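Local coordinates for protein 6-phospho-beta-d glycosidase (Streptococcus pyogenes, PDB 5FOO) that probably hydrolyses 6-phosphorylated beta-glucosides as a family 1 glycoside hydrolase, and here holds the probe 6-phosphocyclophellitol in its pocket, at residues H118-P123 against Q177-A182; G131-K136 against F161-P166; V168-S173 against K187-V192. The protein carries 1 engineered substitution. All blocks are in the same frame, centred on the assembly; numbering follows the deposited sequence.

Contact 1. Residues H118-P123 against Q177-A182; sequences HHFDLP and QFHYPA. With JAZ (6-phosphocyclophellitol), chain G.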
loop_
_atom_site.group_PDB
_atom_site.type_symbol
_atom_site.label_atom_id
_atom_site.label_comp_id
_atom_site.label_asym_id
_atom_site.label_seq_id
_atom_site.Cartn_x
_atom_site.Cartn_y
_atom_site.Cartn_z
ATOM N N HIS A 118 -0.244 -7.151 5.399
ATOM C CA HIS A 118 0.380 -7.777 4.212
ATOM C C HIS A 118 0.824 -6.683 3.306
ATOM O O HIS A 118 0.003 -5.901 2.833
ATOM C CB HIS A 118 -0.621 -8.700 3.534
ATOM C CG HIS A 118 -0.197 -9.234 2.212
ATOM N ND1 HIS A 118 -1.039 -9.304 1.122
ATOM C CD2 HIS A 118 0.982 -9.747 1.793
ATOM C CE1 HIS A 118 -0.390 -9.782 0.077
ATOM N NE2 HIS A 118 0.840 -10.046 0.457
ATOM N N HIS A 119 2.131 -6.610 3.060
ATOM C CA HIS A 119 2.670 -5.643 2.102
ATOM C C HIS A 119 3.706 -6.386 1.225
ATOM O O HIS A 119 4.931 -6.339 1.479
ATOM C CB HIS A 119 3.300 -4.437 2.878
ATOM C CG HIS A 119 3.526 -3.238 2.037
ATOM N ND1 HIS A 119 3.258 -1.959 2.468
ATOM C CD2 HIS A 119 3.965 -3.119 0.759
ATOM C CE1 HIS A 119 3.530 -1.098 1.507
ATOM N NE2 HIS A 119 3.972 -1.778 0.456
ATOM N N PHE A 120 3.166 -7.114 0.238
ATOM C CA PHE A 120 3.911 -7.863 -0.767
ATOM C C PHE A 120 4.826 -8.925 -0.167
ATOM O O PHE A 120 5.894 -9.238 -0.756
ATOM C CB PHE A 120 4.797 -6.899 -1.613
ATOM C CG PHE A 120 4.104 -5.651 -2.133
ATOM C CD1 PHE A 120 2.729 -5.521 -2.248
ATOM C CD2 PHE A 120 4.892 -4.589 -2.554
ATOM C CE1 PHE A 120 2.140 -4.334 -2.754
ATOM C CE2 PHE A 120 4.337 -3.415 -3.060
ATOM C CZ PHE A 120 2.952 -3.293 -3.175
ATOM N N ASP A 121 4.447 -9.476 0.999
ATOM C CA ASP A 121 5.347 -10.312 1.753
ATOM C C ASP A 121 4.826 -11.649 2.194
ATOM O O ASP A 121 5.124 -12.094 3.298
ATOM C CB ASP A 121 5.952 -9.533 2.944
ATOM C CG ASP A 121 4.900 -9.150 4.009
ATOM O OD1 ASP A 121 3.699 -9.030 3.653
ATOM O OD2 ASP A 121 5.288 -8.989 5.196
ATOM N N LEU A 122 4.144 -12.335 1.299
ATOM C CA LEU A 122 3.843 -13.744 1.471
ATOM C C LEU A 122 5.114 -14.526 1.838
ATOM O O LEU A 122 6.182 -14.344 1.221
ATOM C CB LEU A 122 3.201 -14.290 0.184
ATOM C CG LEU A 122 2.802 -15.748 0.235
ATOM C CD1 LEU A 122 1.418 -15.912 0.842
ATOM C CD2 LEU A 122 2.861 -16.385 -1.146
ATOM N N PRO A 123 5.034 -15.437 2.803
ATOM C CA PRO A 123 6.153 -16.399 3.003
ATOM C C PRO A 123 6.447 -17.278 1.773
ATOM O O PRO A 123 5.539 -17.954 1.218
ATOM C CB PRO A 123 5.662 -17.305 4.121
ATOM C CG PRO A 123 4.572 -16.584 4.792
ATOM C CD PRO A 123 3.907 -15.733 3.699
ATOM N N GLN A 177 5.578 -9.057 -14.041
ATOM C CA GLN A 177 6.935 -9.485 -13.684
ATOM C C GLN A 177 7.758 -8.602 -12.742
ATOM O O GLN A 177 8.934 -8.488 -12.909
ATOM C CB GLN A 177 7.718 -9.860 -14.959
ATOM C CG GLN A 177 6.942 -10.813 -15.839
ATOM C CD GLN A 177 7.730 -11.185 -17.102
ATOM O OE1 GLN A 177 7.419 -10.734 -18.186
ATOM N NE2 GLN A 177 8.728 -12.006 -16.948
ATOM N N PHE A 178 7.158 -8.043 -11.698
ATOM C CA PHE A 178 7.937 -7.218 -10.753
ATOM C C PHE A 178 7.873 -7.641 -9.296
ATOM O O PHE A 178 8.568 -7.079 -8.458
ATOM C CB PHE A 178 7.646 -5.717 -10.966
ATOM C CG PHE A 178 6.217 -5.290 -10.681
ATOM C CD1 PHE A 178 5.814 -4.948 -9.362
ATOM C CD2 PHE A 178 5.280 -5.163 -11.718
ATOM C CE1 PHE A 178 4.510 -4.504 -9.127
ATOM C CE2 PHE A 178 3.981 -4.694 -11.479
ATOM C CZ PHE A 178 3.592 -4.400 -10.183
ATOM N N HIS A 179 7.067 -8.630 -9.001
ATOM C CA HIS A 179 7.248 -9.443 -7.795
ATOM C C HIS A 179 7.507 -10.880 -8.207
ATOM O O HIS A 179 6.961 -11.370 -9.221
ATOM C CB HIS A 179 5.936 -9.482 -6.945
ATOM C CG HIS A 179 5.524 -8.147 -6.423
ATOM N ND1 HIS A 179 4.332 -7.940 -5.751
ATOM C CD2 HIS A 179 6.165 -6.950 -6.435
ATOM C CE1 HIS A 179 4.242 -6.662 -5.402
ATOM N NE2 HIS A 179 5.326 -6.030 -5.817
ATOM N N TYR A 180 8.225 -11.560 -7.351
ATOM C CA TYR A 180 8.335 -12.996 -7.399
ATOM C C TYR A 180 7.029 -13.788 -7.246
ATOM O O TYR A 180 6.192 -13.353 -6.447
ATOM C CB TYR A 180 9.325 -13.483 -6.298
ATOM C CG TYR A 180 9.718 -14.957 -6.474
ATOM C CD1 TYR A 180 8.952 -15.964 -5.932
ATOM C CD2 TYR A 180 10.817 -15.334 -7.302
ATOM C CE1 TYR A 180 9.284 -17.318 -6.142
ATOM C CE2 TYR A 180 11.168 -16.687 -7.505
ATOM C CZ TYR A 180 10.383 -17.656 -6.941
ATOM O OH TYR A 180 10.673 -18.964 -7.141
ATOM N N PRO A 181 6.677 -14.601 -8.274
ATOM C CA PRO A 181 7.481 -15.617 -8.927
ATOM C C PRO A 181 7.668 -15.000 -10.316
ATOM O O PRO A 181 8.282 -15.609 -11.150
ATOM C CB PRO A 181 6.612 -16.874 -9.002
ATOM C CG PRO A 181 5.217 -16.376 -8.932
ATOM C CD PRO A 181 5.305 -15.115 -8.068
ATOM N N ALA A 182 7.151 -13.785 -10.538
ATOM C CA ALA A 182 7.276 -13.043 -11.772
ATOM C C ALA A 182 6.901 -13.852 -13.005
ATOM O O ALA A 182 7.637 -13.847 -13.959
ATOM C CB ALA A 182 8.702 -12.540 -11.914
HETATM C C2 JAZ G . 6.594 1.731 -2.454
HETATM C C3 JAZ G . 5.514 1.315 -1.433
HETATM C C4 JAZ G . 4.150 1.208 -2.106
HETATM C C5 JAZ G . 3.723 2.509 -2.771
HETATM C C6 JAZ G . 4.809 3.015 -3.695
HETATM C C7 JAZ G . 6.175 3.086 -3.012
HETATM C C8 JAZ G . 7.235 3.737 -3.898
HETATM O O9 JAZ G . 7.396 2.905 -5.044
HETATM P P10 JAZ G . 8.817 2.838 -5.753
HETATM O O11 JAZ G . 8.616 1.851 -6.848
HETATM O O12 JAZ G . 9.899 2.638 -4.776
HETATM O O13 JAZ G . 9.059 4.185 -6.278
HETATM O O14 JAZ G . 4.847 2.211 -4.881
HETATM O O15 JAZ G . 7.863 1.901 -1.814
HETATM O O16 JAZ G . 5.884 0.051 -0.943
HETATM O O17 JAZ G . 3.175 0.794 -1.165
#
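F120 and H179 meet at the mouth of the TIM barrel, where the loop after strand 112-116 faces the loop joining helices 166-174 and 186-208. The tight part is small and almost wholly aromatic. H179 brings CE1 over one face of the F120 ring, 3.4 Å from F120 CG and displaced toward the rim. The rings, with planes 45° apart, make an oblique pair and share no hydrogen bond. On the opposite face of F120 lies the imidazole of its own neighbour, with H119 CD2 over the ring centre, so the phenyl is wedged between two histidines. F120 reaches this position because its CG stands anti to its carbonyl carbon (chi1 -48°), which swings the ring toward H179. V168 and V169 of helix 166-174 also pack against F120, and F31 meets the H179 ring.

Away from this pair the second loop opens out. F178, Y180, P181 and A182 are partly exposed, Q177 lies at the surface, and none of them packs against 118-123. The other loop stays buried and is braced internally: H119 N donates to D121 OD1 (2.9 Å), meeting the carboxylate from above its plane. On the pocket side, H119 NE2 donates to O16 of 6-phosphocyclophellitol at 3.0 Å, and JAZ O17 makes a close approach of 3.1 Å to that same H119 NE2.

Contact 2. Residues G131-K136 against F161-P166; sequences GGWESK and FVHNEP. With JAZ (6-phosphocyclophellitol), chain G.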
loop_
_atom_site.group_PDB
_atom_site.type_symbol
_atom_site.label_atom_id
_atom_site.label_comp_id
_atom_site.label_asym_id
_atom_site.label_seq_id
_atom_site.Cartn_x
_atom_site.Cartn_y
_atom_site.Cartn_z
ATOM N N GLY A 131 1.296 -22.717 -3.996
ATOM C CA GLY A 131 0.959 -21.694 -4.954
ATOM C C GLY A 131 0.593 -20.348 -4.301
ATOM O O GLY A 131 0.114 -19.417 -4.976
ATOM N N GLY A 132 0.845 -20.204 -3.015
ATOM C CA GLY A 132 0.696 -18.885 -2.436
ATOM C C GLY A 132 -0.745 -18.418 -2.387
ATOM O O GLY A 132 -1.628 -19.171 -2.007
ATOM N N TRP A 133 -0.977 -17.176 -2.808
ATOM C CA TRP A 133 -2.323 -16.638 -2.868
ATOM C C TRP A 133 -3.238 -17.390 -3.861
ATOM O O TRP A 133 -4.468 -17.166 -3.896
ATOM C CB TRP A 133 -2.295 -15.139 -3.221
ATOM C CG TRP A 133 -1.621 -14.309 -2.164
ATOM C CD1 TRP A 133 -0.466 -13.629 -2.301
ATOM C CD2 TRP A 133 -2.047 -14.117 -0.804
ATOM N NE1 TRP A 133 -0.157 -12.970 -1.130
ATOM C CE2 TRP A 133 -1.103 -13.253 -0.190
ATOM C CE3 TRP A 133 -3.135 -14.552 -0.066
ATOM C CZ2 TRP A 133 -1.218 -12.820 1.130
ATOM C CZ3 TRP A 133 -3.277 -14.119 1.284
ATOM C CH2 TRP A 133 -2.325 -13.262 1.861
ATOM N N GLU A 134 -2.657 -18.272 -4.676
ATOM C CA GLU A 134 -3.514 -19.118 -5.536
ATOM C C GLU A 134 -4.254 -20.090 -4.677
ATOM O O GLU A 134 -5.217 -20.607 -5.115
ATOM C CB GLU A 134 -2.728 -19.897 -6.591
ATOM C CG GLU A 134 -1.859 -19.061 -7.519
ATOM C CD GLU A 134 -0.707 -19.902 -8.074
ATOM O OE1 GLU A 134 -0.951 -21.072 -8.353
ATOM O OE2 GLU A 134 0.420 -19.432 -8.156
ATOM N N SER A 135 -3.844 -20.314 -3.431
ATOM C CA SER A 135 -4.498 -21.338 -2.629
ATOM C C SER A 135 -5.436 -20.802 -1.556
ATOM O O SER A 135 -5.019 -19.971 -0.701
ATOM C CB SER A 135 -3.457 -22.214 -1.988
ATOM O OG SER A 135 -4.004 -22.830 -0.836
ATOM N N LYS A 136 -6.669 -21.331 -1.541
ATOM C CA LYS A 136 -7.610 -20.985 -0.465
ATOM C C LYS A 136 -7.213 -21.526 0.899
ATOM O O LYS A 136 -7.614 -20.962 1.938
ATOM C CB LYS A 136 -9.016 -21.355 -0.853
ATOM C CG LYS A 136 -9.474 -20.542 -2.088
ATOM C CD LYS A 136 -10.880 -20.936 -2.575
ATOM C CE LYS A 136 -11.274 -20.084 -3.773
ATOM N NZ LYS A 136 -12.696 -20.277 -4.112
ATOM N N PHE A 161 -5.436 -2.743 8.884
ATOM C CA PHE A 161 -5.595 -2.857 7.454
ATOM C C PHE A 161 -5.146 -4.224 6.974
ATOM O O PHE A 161 -4.152 -4.740 7.420
ATOM C CB PHE A 161 -4.872 -1.683 6.778
ATOM C CG PHE A 161 -5.555 -0.370 6.998
ATOM C CD1 PHE A 161 -6.613 0.020 6.198
ATOM C CD2 PHE A 161 -5.192 0.434 8.055
ATOM C CE1 PHE A 161 -7.317 1.198 6.452
ATOM C CE2 PHE A 161 -5.870 1.637 8.306
ATOM C CZ PHE A 161 -6.928 2.012 7.521
ATOM N N VAL A 162 -5.907 -4.840 6.071
ATOM C CA VAL A 162 -5.642 -6.229 5.751
ATOM C C VAL A 162 -4.495 -6.353 4.699
ATOM O O VAL A 162 -3.590 -7.144 4.894
ATOM C CB VAL A 162 -6.896 -7.004 5.268
ATOM C CG1 VAL A 162 -6.506 -8.470 4.972
ATOM C CG2 VAL A 162 -7.998 -7.034 6.335
ATOM N N HIS A 163 -4.566 -5.580 3.611
ATOM C CA HIS A 163 -3.527 -5.568 2.596
ATOM C C HIS A 163 -3.149 -4.134 2.244
ATOM O O HIS A 163 -3.959 -3.196 2.359
ATOM C CB HIS A 163 -4.029 -6.158 1.274
ATOM C CG HIS A 163 -4.656 -7.519 1.354
ATOM N ND1 HIS A 163 -3.934 -8.648 1.597
ATOM C CD2 HIS A 163 -5.906 -7.929 1.114
ATOM C CE1 HIS A 163 -4.711 -9.708 1.551
ATOM N NE2 HIS A 163 -5.924 -9.294 1.273
ATOM N N ASN A 164 -1.922 -3.980 1.755
ATOM C CA ASN A 164 -1.569 -2.869 0.919
ATOM C C ASN A 164 -1.661 -3.280 -0.547
ATOM O O ASN A 164 -0.968 -4.211 -0.978
ATOM C CB ASN A 164 -0.142 -2.437 1.214
ATOM C CG ASN A 164 0.307 -1.315 0.308
ATOM O OD1 ASN A 164 0.031 -0.140 0.566
ATOM N ND2 ASN A 164 0.989 -1.670 -0.766
ATOM N N GLU A 165 -2.497 -2.593 -1.285
ATOM C CA GLU A 165 -2.608 -2.708 -2.747
ATOM C C GLU A 165 -2.569 -4.132 -3.279
ATOM O O GLU A 165 -1.598 -4.560 -3.957
ATOM C CB GLU A 165 -1.563 -1.851 -3.450
ATOM C CG GLU A 165 -1.602 -0.386 -3.134
ATOM C CD GLU A 165 -0.286 0.352 -3.579
ATOM O OE1 GLU A 165 0.927 0.039 -3.175
ATOM O OE2 GLU A 165 -0.493 1.304 -4.327
ATOM N N PRO A 166 -3.626 -4.875 -2.972
ATOM C CA PRO A 166 -3.683 -6.196 -3.435
ATOM C C PRO A 166 -3.631 -6.342 -4.954
ATOM O O PRO A 166 -3.048 -7.343 -5.423
ATOM C CB PRO A 166 -4.956 -6.734 -2.820
ATOM C CG PRO A 166 -5.816 -5.565 -2.654
ATOM C CD PRO A 166 -4.825 -4.528 -2.201
HETATM C C2 JAZ G . 6.594 1.731 -2.454
HETATM C C3 JAZ G . 5.514 1.315 -1.433
HETATM C C4 JAZ G . 4.150 1.208 -2.106
HETATM C C5 JAZ G . 3.723 2.509 -2.771
HETATM C C6 JAZ G . 4.809 3.015 -3.695
HETATM C C7 JAZ G . 6.175 3.086 -3.012
HETATM C C8 JAZ G . 7.235 3.737 -3.898
HETATM O O9 JAZ G . 7.396 2.905 -5.044
HETATM P P10 JAZ G . 8.817 2.838 -5.753
HETATM O O11 JAZ G . 8.616 1.851 -6.848
HETATM O O12 JAZ G . 9.899 2.638 -4.776
HETATM O O13 JAZ G . 9.059 4.185 -6.278
HETATM O O14 JAZ G . 4.847 2.211 -4.881
HETATM O O15 JAZ G . 7.863 1.901 -1.814
HETATM O O16 JAZ G . 5.884 0.051 -0.943
HETATM O O17 JAZ G . 3.175 0.794 -1.165
#
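W133 and H163 form a T-shaped pair in the buried layer behind the sugar pocket. The imidazole turns its edge toward the face of the indole's six-membered ring, with the two planes at 83° and the centroids 5.9 Å apart. The nearest atoms, W133 CH2 and H163 CE1, are 4.3 Å apart, so this is a light contact. H163 extends toward the indole with CG beside its backbone N and anti to the carbonyl carbon (chi1 -53°). Several neighbours fix the rotation of its ring: V162 CG1 sits over the centre of one face at 3.8 Å, ND1 is hydrogen-bonded to H118 ND1, and NE2 donates to the carbonyl of L196. Both nitrogens of this buried ring are thus satisfied outside the two segments, leaving a carbon, CE1, to approach the tryptophan. W133 is itself held by its backbone, whose carbonyl accepts from N195 ND2.

The next two side chains belong to the pocket. N164 has CG anti to its backbone N (chi1 177°), which carries the amide toward E165 and the ligand. N164 ND2 donates to E165 OE1 at 3.0 Å, approaching on the anti side of the carboxylate, and also makes a weak bond of 3.3 Å to JAZ O17. That hydroxyl in turn donates to E165 OE1 at 3.1 Å, closing a triangle of three polar atoms. The other oxygen of E165, OE2, is bonded to N224 ND2 and Y299 OH, while N164 OD1 takes N297 ND2. Residues N164-E165-P166, just past barrel strand 159-161, match the Asn-Glu-Pro motif of family 1 glycoside hydrolases, whose glutamate is the general acid/base; E165 is therefore probably that residue.

Contact 3. Residues V168-S173 against K187-V192; sequences VVVEGS and KKAVQV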
loop_
_atom_site.group_PDB
_atom_site.type_symbol
_atom_site.label_atom_id
_atom_site.label_comp_id
_atom_site.label_asym_id
_atom_site.label_seq_id
_atom_site.Cartn_x
_atom_site.Cartn_y
_atom_site.Cartn_z
ATOM N N VAL A 168 -1.658 -4.698 -6.909
ATOM C CA VAL A 168 -0.221 -4.660 -7.159
ATOM C C VAL A 168 0.417 -6.059 -6.955
ATOM O O VAL A 168 1.311 -6.430 -7.678
ATOM C CB VAL A 168 0.515 -3.574 -6.333
ATOM C CG1 VAL A 168 2.006 -3.644 -6.540
ATOM C CG2 VAL A 168 -0.003 -2.167 -6.707
ATOM N N VAL A 169 -0.036 -6.823 -5.978
ATOM C CA VAL A 169 0.403 -8.209 -5.828
ATOM C C VAL A 169 -0.040 -9.082 -7.043
ATOM O O VAL A 169 0.743 -9.914 -7.529
ATOM C CB VAL A 169 -0.181 -8.814 -4.546
ATOM C CG1 VAL A 169 0.065 -10.309 -4.464
ATOM C CG2 VAL A 169 0.454 -8.159 -3.334
ATOM N N VAL A 170 -1.295 -8.937 -7.450
ATOM C CA VAL A 170 -1.834 -9.656 -8.548
ATOM C C VAL A 170 -0.982 -9.339 -9.801
ATOM O O VAL A 170 -0.580 -10.250 -10.489
ATOM C CB VAL A 170 -3.234 -9.181 -8.844
ATOM C CG1 VAL A 170 -3.743 -9.697 -10.203
ATOM C CG2 VAL A 170 -4.203 -9.578 -7.751
ATOM N N GLU A 171 -0.734 -8.048 -10.070
ATOM C CA GLU A 171 -0.003 -7.623 -11.235
ATOM C C GLU A 171 1.454 -7.988 -11.161
ATOM O O GLU A 171 1.966 -8.657 -12.089
ATOM C CB GLU A 171 -0.229 -6.129 -11.561
ATOM C CG GLU A 171 -1.661 -6.005 -12.122
ATOM C CD GLU A 171 -2.100 -4.614 -12.625
ATOM O OE1 GLU A 171 -1.321 -3.653 -12.325
ATOM O OE2 GLU A 171 -3.230 -4.523 -13.313
ATOM N N GLY A 172 2.089 -7.659 -10.032
ATOM C CA GLY A 172 3.498 -7.977 -9.784
ATOM C C GLY A 172 3.867 -9.439 -9.925
ATOM O O GLY A 172 4.869 -9.770 -10.642
ATOM N N SER A 173 3.104 -10.308 -9.266
ATOM C CA SER A 173 3.390 -11.716 -9.228
ATOM C C SER A 173 2.910 -12.459 -10.498
ATOM O O SER A 173 3.536 -13.445 -10.938
ATOM C CB SER A 173 2.812 -12.374 -7.933
ATOM O OG SER A 173 3.674 -12.169 -6.784
ATOM N N LYS A 187 -5.025 -16.383 -15.869
ATOM C CA LYS A 187 -6.002 -17.214 -15.198
ATOM C C LYS A 187 -5.694 -17.263 -13.708
ATOM O O LYS A 187 -6.582 -17.178 -12.866
ATOM C CB LYS A 187 -5.960 -18.615 -15.772
ATOM C CG LYS A 187 -7.074 -19.473 -15.262
ATOM C CD LYS A 187 -7.664 -20.396 -16.320
ATOM C CE LYS A 187 -9.045 -20.832 -15.826
ATOM N NZ LYS A 187 -9.459 -22.132 -16.409
ATOM N N LYS A 188 -4.413 -17.401 -13.402
ATOM C CA LYS A 188 -3.953 -17.340 -12.041
ATOM C C LYS A 188 -4.100 -15.965 -11.399
ATOM O O LYS A 188 -4.541 -15.852 -10.244
ATOM C CB LYS A 188 -2.529 -17.844 -11.926
ATOM C CG LYS A 188 -2.402 -19.354 -12.020
ATOM C CD LYS A 188 -0.935 -19.731 -11.817
ATOM C CE LYS A 188 -0.677 -21.222 -12.044
ATOM N NZ LYS A 188 0.792 -21.396 -11.791
ATOM N N ALA A 189 -3.741 -14.938 -12.139
ATOM C CA ALA A 189 -3.927 -13.582 -11.660
ATOM C C ALA A 189 -5.361 -13.330 -11.175
ATOM O O ALA A 189 -5.564 -12.767 -10.126
ATOM C CB ALA A 189 -3.581 -12.614 -12.732
ATOM N N VAL A 190 -6.343 -13.741 -11.977
ATOM C CA VAL A 190 -7.727 -13.491 -11.697
ATOM C C VAL A 190 -8.149 -14.266 -10.440
ATOM O O VAL A 190 -8.909 -13.761 -9.604
ATOM C CB VAL A 190 -8.581 -13.855 -12.920
ATOM C CG1 VAL A 190 -10.047 -13.822 -12.609
ATOM C CG2 VAL A 190 -8.278 -12.869 -14.036
ATOM N N GLN A 191 -7.671 -15.491 -10.301
ATOM C CA GLN A 191 -8.036 -16.275 -9.139
ATOM C C GLN A 191 -7.358 -15.646 -7.877
ATOM O O GLN A 191 -8.009 -15.511 -6.849
ATOM C CB GLN A 191 -7.664 -17.776 -9.323
ATOM C CG GLN A 191 -8.083 -18.654 -8.157
ATOM C CD GLN A 191 -9.588 -18.772 -8.015
ATOM O OE1 GLN A 191 -10.258 -19.154 -8.970
ATOM N NE2 GLN A 191 -10.139 -18.488 -6.802
ATOM N N VAL A 192 -6.091 -15.271 -7.985
ATOM C CA VAL A 192 -5.405 -14.535 -6.921
ATOM C C VAL A 192 -6.169 -13.287 -6.473
ATOM O O VAL A 192 -6.284 -13.072 -5.258
ATOM C CB VAL A 192 -3.938 -14.246 -7.291
ATOM C CG1 VAL A 192 -3.248 -13.238 -6.378
ATOM C CG2 VAL A 192 -3.131 -15.559 -7.201
#
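V170 lays its two methyl groups over A189 and V192 of the neighbouring helix, bridging one turn of it. CG1 lies 3.9 Å from A189 CB and 3.6 Å from A189 O, so it touches both the side chain and the backbone of that alanine. The other branch, CG2, meets V192 CG1 at 4.0 Å, where the two valine side chains run alongside one another, pointing opposite ways. With CG1 anti to the backbone N (chi1 167°), V170 spreads its branches to reach both partners at once. The small A189 lets the helices come close, its CA being 5.4 Å from that of V170, and no hydrogen bond links the segments.

A193 and L196, further along helix 186-208, continue the surface under V170, and W247 of helix 235-258 packs against both V170 and V190. E171, whose CB points away from 187-192, instead engages W247 through a hydrogen bond from NE1 to its OE2. The contact thus packs a short helix of the connection following the fourth strand, 159-161, on the long helix 186-208 that leads back to strand 218-224, as in the beta-alpha-beta connection of a TIM barrel.

The three contacts lie on the same side of the chain's centre, with their own centres about 9 to 10 Å apart. Contacts 1 and 2 share the ligand: each supplies pocket residues, and their backbones join where H118 O accepts from N164 N at 2.9 Å. W133 CZ2 of contact 2 also lies 3.3 Å from H118 CE1. Contact 3 holds no pocket residue but adjoins both others. The loop 177-182 is tied to helix 166-174 by H179 N to G172 O, 3.0 Å, and by Y180 O with S173 OG, 2.8 Å. Towards contact 2, V192 CG1 packs on W133 CB at 3.8 Å. Along the chain, contact 2 is nested within the loop closed by contact 1.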